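Oxidored_FMN domain-containing protein ([Pseudomonas] geniculata N1, PDB 6L6J) probably acts as an amine oxidase on 6-hydroxypseudooxynicotine, carrying FMN, a [4Fe-4S] cluster and bound ADP. Local coordinates at residues E496-C501 and T585-I590; E528-M533 and T552-P557; C546-V551 and A577-V582. All coordinates share one frame; numbering follows the deposited sequence.

Contact 1 of 3, residues E496-C501 and T585-I590; sequences EPIPGC and TAIASI
The flat groups that meet here are peptide units, not side-chain rings. P499 O of the P499–G500 peptide points at the strand, and I590 N meets it in the carbonyl plane, donating at 2.7 Å with an N-H...O angle of 153°. The pyrrolidine ring of P499, puckered and therefore not truly flat, has two atoms close to one carbonyl, P499 CD lying 3.5 Å from A588 O and P499 CG slightly farther from it, while P499 CB meets S589 CB at 3.9 Å.

A type II beta turn from I498 to C501 presents these atoms. It is closed by C501 N to I498 O at 3.0 Å, with P499 and G500 at its two central positions. G500 has a positive phi of 91°, readily taken up by glycine, and its bare CA comes 3.3 Å from I590 O in a nearly linear CA-H...O contact.

On the buried side I498 carries the apolar part. Its CG2 stands anti to the backbone N, as does that of I587; the side chains cross at about a right angle and touch through these branches, I498 CG2 to I587 CG2 at 3.7 Å. I590 CG1 lies 4.3 Å from I498 CG2. Y526 and L615 also pack on I498, and V613 on I590. A588 and S589 both face K596 in a classic beta bulge of strand 585-590, an outer strand of a three-stranded antiparallel sheet.

No charged side chain joins the two segments: the turn is held against the strand by one main-chain hydrogen bond, two CA-H...O contacts and apolar contact among isoleucines, so the join depends little on side-chain charge.

Contact 2 of 3, residues E528-M533 and T552-P557; sequences EDYYYM and TTASDP
T553 OG1 is the centre of the tightly packed part. It donates to E528 OE2, met nearly along its C-O axis, at a modelled 2.4 Å whose shortness carries little weight at this resolution. The same T553 OG1 sits at the edge of the Y530 ring, in its plane, 2.8 Å from Y530 OH. The bend of E528 at chi2 (-95°) brings the carboxylate across T553, and N493 N binds its other oxygen, so both oxygens of the buried acid have partners. Over one face of the Y530 ring sits A554 CB, 4.0 Å from the centroid and 20° off the normal, a CH-pi contact displaced toward the rim; R492 makes a cation-pi contact with the same ring. Looser is the part beyond A554: S555 and D556 are exposed and make no contact with 528-533, and partly exposed D529 turns away. T552 OG1 bonds to D527 O and accepts A554 N at 3.1 Å, an ST turn at the start of 552-557. Two loops thus meet at the C-terminal ends of neighbouring parallel strands, 522-527 and 547-552, as in Rossmann-like alpha/beta domains.

Contact 3 of 3, residues C546-V551 and A577-V582; sequences CKVTYV and AGIEIV
Strands 547-552 and 580-582 are the two parallel strands of a beta-alpha-beta crossover, joined through helices 561-564 and 567-577. The axes of the segments 547-551 and 580-582 approach to 4.5 Å and diverge by 21°, and T549, Y550 and V551 pair in register with E580, I581 and V582. Three backbone bonds alternate between the chains: E580 N to V548 O (3.0 Å), Y550 N to E580 O (2.5 Å), and V582 N to Y550 O (2.7 Å). The last is almost straight at 177° and lies nearly along the C=O axis, whereas E580 N approaches V548 O more obliquely but within the carbonyl plane. E580 and Y550 therefore each use both their N-H and their carbonyl.

T549, V551, E580 and V582 share one face of the sheet. T549 and E580 run side by side, and T549 CG2 touches V582 CG2 at 3.5 Å. At the exposed end the K547 chain, bent at chi2, brings NZ to E580 OE2 at 3.1 Å in a salt bridge, with a weak bond to G578 O. G578, with positive phi, follows helix 567-577 in a Schellman motif, and the chain then runs on into strand 580-582.

Y550 and I581 project from the opposite face. Y550 OH is held by D527 OD2 and S558 N, while M574 of helix 567-577 packs on Y550, I579 and I581. V548 and I579 lie side by side, V548 CB being 4.0 Å from I579 CG1, and both reach A538 of helix 533-542. Strand 547-552 thus stands between 522-527, its other parallel neighbour, and 580-582.

In the fold
From the N terminus, the loop 496-501 comes first and meets 585-590, in contact 1, after 83 intervening residues that contain both other contacts. Within this span the segments run 528-533, 546-551, 552-557 and 577-582, so contacts 2 and 3 alternate along the chain and cross. Strand 547-552 serves both, passing from contact 3 straight into contact 2. T552 joins all three: its N lies 3.0 Å from V582 O and its O 3.0 Å from T585 N, both probable hydrogen bonds. Together they tie the parallel strands of the mixed sheet, their flanking loops and the antiparallel sheet into what is probably one alpha/beta unit.

Contact 1 of 3, residues E496-C501 and T585-I590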
loop_
_atom_site.group_PDB
_atom_site.type_symbol
_atom_site.label_atom_id
_atom_site.label_comp_id
_atom_site.label_asym_id
_atom_site.label_seq_id
_atom_site.Cartn_x
_atom_site.Cartn_y
_atom_site.Cartn_z
ATOM N N GLU A 496 29.446 15.994 6.588
ATOM C CA GLU A 496 30.092 17.320 6.408
ATOM C C GLU A 496 29.436 18.057 5.244
ATOM O O GLU A 496 29.163 17.463 4.193
ATOM C CB GLU A 496 31.594 17.140 6.162
ATOM C CG GLU A 496 32.403 16.845 7.420
ATOM C CD GLU A 496 32.459 17.994 8.420
ATOM O OE1 GLU A 496 32.646 19.168 8.000
ATOM O OE2 GLU A 496 32.297 17.724 9.620
ATOM N N PRO A 497 29.189 19.383 5.395
ATOM C CA PRO A 497 28.708 20.216 4.297
ATOM C C PRO A 497 29.409 19.923 2.964
ATOM O O PRO A 497 30.609 19.797 2.945
ATOM C CB PRO A 497 29.068 21.636 4.770
ATOM C CG PRO A 497 28.949 21.566 6.281
ATOM C CD PRO A 497 29.375 20.157 6.637
ATOM N N ILE A 498 28.642 19.832 1.876
ATOM C CA ILE A 498 29.225 19.720 0.508
ATOM C C ILE A 498 29.825 21.075 0.148
ATOM O O ILE A 498 29.165 22.111 0.267
ATOM C CB ILE A 498 28.207 19.266 -0.553
ATOM C CG1 ILE A 498 27.490 17.975 -0.160
ATOM C CG2 ILE A 498 28.899 19.131 -1.905
ATOM C CD1 ILE A 498 26.463 17.521 -1.184
ATOM N N PRO A 499 31.102 21.106 -0.282
ATOM C CA PRO A 499 31.707 22.335 -0.802
ATOM C C PRO A 499 30.845 23.009 -1.884
ATOM O O PRO A 499 30.472 22.367 -2.872
ATOM C CB PRO A 499 33.062 21.859 -1.356
ATOM C CG PRO A 499 33.398 20.610 -0.527
ATOM C CD PRO A 499 32.054 19.976 -0.224
ATOM N N GLY A 500 30.532 24.288 -1.663
ATOM C CA GLY A 500 29.804 25.129 -2.625
ATOM C C GLY A 500 28.312 25.069 -2.396
ATOM O O GLY A 500 27.558 25.714 -3.171
ATOM N N CYS A 501 27.882 24.342 -1.359
ATOM C CA CYS A 501 26.442 24.209 -0.978
ATOM C C CYS A 501 25.817 25.583 -0.684
ATOM O O CYS A 501 24.602 25.680 -0.812
ATOM C CB CYS A 501 26.248 23.288 0.220
ATOM S SG CYS A 501 27.029 23.911 1.729
ATOM N N THR A 585 26.543 7.343 -7.710
ATOM C CA THR A 585 27.334 8.576 -7.921
ATOM C C THR A 585 27.064 9.556 -6.779
ATOM O O THR A 585 25.885 9.828 -6.480
ATOM C CB THR A 585 27.035 9.236 -9.281
ATOM O OG1 THR A 585 27.434 8.375 -10.344
ATOM C CG2 THR A 585 27.780 10.529 -9.498
ATOM N N ALA A 586 28.135 10.090 -6.186
ATOM C CA ALA A 586 28.084 11.125 -5.129
ATOM C C ALA A 586 28.632 12.450 -5.676
ATOM O O ALA A 586 29.473 12.437 -6.615
ATOM C CB ALA A 586 28.862 10.662 -3.925
ATOM N N ILE A 587 28.196 13.553 -5.069
ATOM C CA ILE A 587 28.718 14.918 -5.331
ATOM C C ILE A 587 29.926 15.174 -4.423
ATOM O O ILE A 587 29.760 15.133 -3.183
ATOM C CB ILE A 587 27.594 15.941 -5.120
ATOM C CG1 ILE A 587 26.542 15.802 -6.221
ATOM C CG2 ILE A 587 28.156 17.350 -5.048
ATOM C CD1 ILE A 587 25.415 16.800 -6.128
ATOM N N ALA A 588 31.084 15.450 -5.029
ATOM C CA ALA A 588 32.335 15.848 -4.334
ATOM C C ALA A 588 32.221 17.314 -3.915
ATOM O O ALA A 588 32.582 17.649 -2.757
ATOM C CB ALA A 588 33.540 15.634 -5.217
ATOM N N SER A 589 31.719 18.152 -4.819
ATOM C CA SER A 589 31.797 19.634 -4.711
ATOM C C SER A 589 30.852 20.283 -5.733
ATOM O O SER A 589 30.588 19.650 -6.777
ATOM C CB SER A 589 33.241 20.109 -4.885
ATOM O OG SER A 589 33.574 20.264 -6.266
ATOM N N ILE A 590 30.402 21.507 -5.438
ATOM C CA ILE A 590 29.490 22.300 -6.308
ATOM C C ILE A 590 30.193 23.603 -6.685
ATOM O O ILE A 590 30.418 24.397 -5.771
ATOM C CB ILE A 590 28.134 22.566 -5.622
ATOM C CG1 ILE A 590 27.402 21.261 -5.288
ATOM C CG2 ILE A 590 27.276 23.471 -6.490
ATOM C CD1 ILE A 590 26.205 21.434 -4.367
#

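Contact 2 of 3, residues E528-M533 and T552-P557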
loop_
_atom_site.group_PDB
_atom_site.type_symbol
_atom_site.label_atom_id
_atom_site.label_comp_id
_atom_site.label_asym_id
_atom_site.label_seq_id
_atom_site.Cartn_x
_atom_site.Cartn_y
_atom_site.Cartn_z
ATOM N N GLU A 528 19.688 11.876 -1.770
ATOM C CA GLU A 528 20.200 11.121 -0.595
ATOM C C GLU A 528 19.037 10.818 0.374
ATOM O O GLU A 528 19.320 10.467 1.542
ATOM C CB GLU A 528 21.267 11.952 0.120
ATOM C CG GLU A 528 22.632 11.863 -0.526
ATOM C CD GLU A 528 23.535 10.815 0.088
ATOM O OE1 GLU A 528 23.885 10.971 1.270
ATOM O OE2 GLU A 528 23.865 9.840 -0.610
ATOM N N ASP A 529 17.786 11.008 -0.062
ATOM C CA ASP A 529 16.567 10.713 0.731
ATOM C C ASP A 529 16.047 9.333 0.334
ATOM O O ASP A 529 15.623 8.614 1.236
ATOM C CB ASP A 529 15.484 11.763 0.507
ATOM C CG ASP A 529 14.132 11.342 1.035
ATOM O OD1 ASP A 529 13.901 11.504 2.237
ATOM O OD2 ASP A 529 13.347 10.820 0.233
ATOM N N TYR A 530 16.051 9.015 -0.967
ATOM C CA TYR A 530 15.815 7.653 -1.533
ATOM C C TYR A 530 14.311 7.352 -1.666
ATOM O O TYR A 530 13.941 6.179 -1.981
ATOM C CB TYR A 530 16.496 6.568 -0.673
ATOM C CG TYR A 530 18.006 6.523 -0.714
ATOM C CD1 TYR A 530 18.755 7.468 -1.399
ATOM C CD2 TYR A 530 18.700 5.538 -0.028
ATOM C CE1 TYR A 530 20.140 7.417 -1.441
ATOM C CE2 TYR A 530 20.085 5.488 -0.024
ATOM C CZ TYR A 530 20.809 6.425 -0.737
ATOM O OH TYR A 530 22.160 6.304 -0.764
ATOM N N TYR A 531 13.432 8.336 -1.441
ATOM C CA TYR A 531 11.963 8.135 -1.624
ATOM C C TYR A 531 11.441 9.041 -2.755
ATOM O O TYR A 531 12.131 9.172 -3.762
ATOM C CB TYR A 531 11.340 8.229 -0.228
ATOM C CG TYR A 531 9.904 7.797 -0.122
ATOM C CD1 TYR A 531 9.279 7.072 -1.120
ATOM C CD2 TYR A 531 9.141 8.152 0.973
ATOM C CE1 TYR A 531 7.942 6.725 -1.039
ATOM C CE2 TYR A 531 7.806 7.780 1.087
ATOM C CZ TYR A 531 7.193 7.072 0.072
ATOM O OH TYR A 531 5.872 6.702 0.166
ATOM N N TYR A 532 10.308 9.713 -2.600
ATOM C CA TYR A 532 9.589 10.407 -3.705
ATOM C C TYR A 532 10.016 11.872 -3.873
ATOM O O TYR A 532 9.817 12.406 -4.958
ATOM C CB TYR A 532 8.087 10.377 -3.416
ATOM C CG TYR A 532 7.699 11.107 -2.154
ATOM C CD1 TYR A 532 7.674 10.455 -0.936
ATOM C CD2 TYR A 532 7.337 12.441 -2.175
ATOM C CE1 TYR A 532 7.282 11.091 0.230
ATOM C CE2 TYR A 532 6.950 13.099 -1.022
ATOM C CZ TYR A 532 6.921 12.426 0.187
ATOM O OH TYR A 532 6.538 13.085 1.324
ATOM N N MET A 533 10.526 12.534 -2.832
ATOM C CA MET A 533 10.663 14.012 -2.841
ATOM C C MET A 533 11.584 14.474 -3.975
ATOM O O MET A 533 11.290 15.505 -4.598
ATOM C CB MET A 533 11.209 14.551 -1.526
ATOM C CG MET A 533 11.355 16.069 -1.508
ATOM S SD MET A 533 9.866 16.978 -2.045
ATOM C CE MET A 533 8.973 17.103 -0.495
ATOM N N THR A 552 21.750 9.939 -7.878
ATOM C CA THR A 552 21.740 9.316 -6.529
ATOM C C THR A 552 23.021 8.505 -6.256
ATOM O O THR A 552 23.653 8.014 -7.216
ATOM C CB THR A 552 20.502 8.440 -6.301
ATOM O OG1 THR A 552 20.612 8.025 -4.932
ATOM C CG2 THR A 552 20.415 7.244 -7.237
ATOM N N THR A 553 23.329 8.348 -4.961
ATOM C CA THR A 553 24.426 7.506 -4.409
ATOM C C THR A 553 23.985 6.048 -4.354
ATOM O O THR A 553 24.854 5.164 -4.327
ATOM C CB THR A 553 24.851 7.998 -3.021
ATOM O OG1 THR A 553 23.681 8.086 -2.206
ATOM C CG2 THR A 553 25.563 9.340 -3.063
ATOM N N ALA A 554 22.674 5.826 -4.360
ATOM C CA ALA A 554 22.022 4.498 -4.430
ATOM C C ALA A 554 22.215 3.871 -5.819
ATOM O O ALA A 554 22.478 4.596 -6.807
ATOM C CB ALA A 554 20.560 4.634 -4.067
ATOM N N SER A 555 22.110 2.553 -5.889
ATOM C CA SER A 555 22.311 1.771 -7.134
ATOM C C SER A 555 21.082 1.866 -8.042
ATOM O O SER A 555 21.234 1.621 -9.253
ATOM C CB SER A 555 22.631 0.347 -6.821
ATOM O OG SER A 555 23.839 0.285 -6.093
ATOM N N ASP A 556 19.923 2.179 -7.466
ATOM C CA ASP A 556 18.630 2.284 -8.174
ATOM C C ASP A 556 18.035 3.652 -7.880
ATOM O O ASP A 556 18.245 4.179 -6.784
ATOM C CB ASP A 556 17.704 1.146 -7.756
ATOM C CG ASP A 556 18.216 -0.214 -8.178
ATOM O OD1 ASP A 556 18.250 -0.475 -9.383
ATOM O OD2 ASP A 556 18.568 -0.982 -7.309
ATOM N N PRO A 557 17.306 4.273 -8.850
ATOM C CA PRO A 557 16.594 5.520 -8.590
ATOM C C PRO A 557 15.537 5.259 -7.507
ATOM O O PRO A 557 14.888 4.238 -7.564
ATOM C CB PRO A 557 15.997 5.929 -9.948
ATOM C CG PRO A 557 15.987 4.662 -10.770
ATOM C CD PRO A 557 17.139 3.827 -10.244
#

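Contact 3 of 3, residues C546-V551 and A577-V582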
loop_
_atom_site.group_PDB
_atom_site.type_symbol
_atom_site.label_atom_id
_atom_site.label_comp_id
_atom_site.label_asym_id
_atom_site.label_seq_id
_atom_site.Cartn_x
_atom_site.Cartn_y
_atom_site.Cartn_z
ATOM N N CYS A 546 13.073 23.133 -17.518
ATOM C CA CYS A 546 14.488 22.811 -17.159
ATOM C C CYS A 546 14.866 21.439 -17.727
ATOM O O CYS A 546 14.011 20.552 -17.738
ATOM C CB CYS A 546 14.750 22.782 -15.660
ATOM S SG CYS A 546 14.146 24.234 -14.775
ATOM N N LYS A 547 16.102 21.296 -18.199
ATOM C CA LYS A 547 16.743 19.985 -18.464
ATOM C C LYS A 547 17.213 19.438 -17.110
ATOM O O LYS A 547 18.126 20.043 -16.528
ATOM C CB LYS A 547 17.882 20.132 -19.475
ATOM C CG LYS A 547 18.829 18.939 -19.586
ATOM C CD LYS A 547 18.253 17.728 -20.296
ATOM C CE LYS A 547 18.959 16.436 -19.924
ATOM N NZ LYS A 547 18.564 15.303 -20.799
ATOM N N VAL A 548 16.587 18.350 -16.635
ATOM C CA VAL A 548 16.886 17.718 -15.317
ATOM C C VAL A 548 17.799 16.500 -15.504
ATOM O O VAL A 548 17.490 15.664 -16.375
ATOM C CB VAL A 548 15.596 17.335 -14.559
ATOM C CG1 VAL A 548 15.910 16.736 -13.196
ATOM C CG2 VAL A 548 14.671 18.524 -14.396
ATOM N N THR A 549 18.839 16.397 -14.670
ATOM C CA THR A 549 19.550 15.127 -14.383
ATOM C C THR A 549 19.248 14.698 -12.937
ATOM O O THR A 549 19.571 15.449 -12.001
ATOM C CB THR A 549 21.062 15.253 -14.629
ATOM O OG1 THR A 549 21.307 15.466 -16.016
ATOM C CG2 THR A 549 21.850 14.026 -14.234
ATOM N N TYR A 550 18.683 13.509 -12.753
ATOM C CA TYR A 550 18.466 12.901 -11.409
ATOM C C TYR A 550 19.714 12.092 -11.049
ATOM O O TYR A 550 20.075 11.182 -11.839
ATOM C CB TYR A 550 17.213 12.014 -11.390
ATOM C CG TYR A 550 17.101 11.145 -10.164
ATOM C CD1 TYR A 550 17.672 9.880 -10.113
ATOM C CD2 TYR A 550 16.453 11.606 -9.032
ATOM C CE1 TYR A 550 17.568 9.090 -8.983
ATOM C CE2 TYR A 550 16.344 10.825 -7.894
ATOM C CZ TYR A 550 16.912 9.569 -7.865
ATOM O OH TYR A 550 16.821 8.823 -6.729
ATOM N N VAL A 551 20.334 12.408 -9.903
ATOM C CA VAL A 551 21.648 11.844 -9.457
ATOM C C VAL A 551 21.451 11.237 -8.070
ATOM O O VAL A 551 21.002 12.013 -7.185
ATOM C CB VAL A 551 22.740 12.930 -9.417
ATOM C CG1 VAL A 551 24.084 12.378 -8.949
ATOM C CG2 VAL A 551 22.904 13.651 -10.745
ATOM N N ALA A 577 9.988 12.032 -20.027
ATOM C CA ALA A 577 10.236 13.492 -19.857
ATOM C C ALA A 577 11.664 13.870 -20.293
ATOM O O ALA A 577 11.998 15.057 -20.246
ATOM C CB ALA A 577 10.017 13.874 -18.408
ATOM N N GLY A 578 12.490 12.894 -20.680
ATOM C CA GLY A 578 13.923 13.100 -20.923
ATOM C C GLY A 578 14.603 13.700 -19.705
ATOM O O GLY A 578 15.331 14.718 -19.880
ATOM N N ILE A 579 14.345 13.100 -18.533
ATOM C CA ILE A 579 15.088 13.318 -17.262
ATOM C C ILE A 579 16.230 12.287 -17.224
ATOM O O ILE A 579 15.981 11.058 -17.236
ATOM C CB ILE A 579 14.158 13.261 -16.020
ATOM C CG1 ILE A 579 13.223 14.476 -15.951
ATOM C CG2 ILE A 579 14.955 13.106 -14.716
ATOM C CD1 ILE A 579 12.307 14.505 -14.724
ATOM N N GLU A 580 17.456 12.792 -17.209
ATOM C CA GLU A 580 18.697 11.990 -17.089
ATOM C C GLU A 580 18.698 11.278 -15.723
ATOM O O GLU A 580 18.412 11.944 -14.684
ATOM C CB GLU A 580 19.907 12.907 -17.230
ATOM C CG GLU A 580 21.077 12.256 -17.920
ATOM C CD GLU A 580 20.816 11.942 -19.384
ATOM O OE1 GLU A 580 21.280 10.851 -19.837
ATOM O OE2 GLU A 580 20.169 12.798 -20.073
ATOM N N ILE A 581 18.995 9.972 -15.733
ATOM C CA ILE A 581 19.202 9.145 -14.515
ATOM C C ILE A 581 20.698 8.815 -14.395
ATOM O O ILE A 581 21.227 8.098 -15.283
ATOM C CB ILE A 581 18.337 7.875 -14.548
ATOM C CG1 ILE A 581 16.886 8.188 -14.904
ATOM C CG2 ILE A 581 18.453 7.114 -13.233
ATOM C CD1 ILE A 581 16.063 6.962 -15.253
ATOM N N VAL A 582 21.325 9.311 -13.322
ATOM C CA VAL A 582 22.683 8.923 -12.855
ATOM C C VAL A 582 22.570 8.201 -11.505
ATOM O O VAL A 582 21.917 8.732 -10.595
ATOM C CB VAL A 582 23.606 10.160 -12.746
ATOM C CG1 VAL A 582 25.033 9.771 -12.342
ATOM C CG2 VAL A 582 23.629 10.983 -14.031
#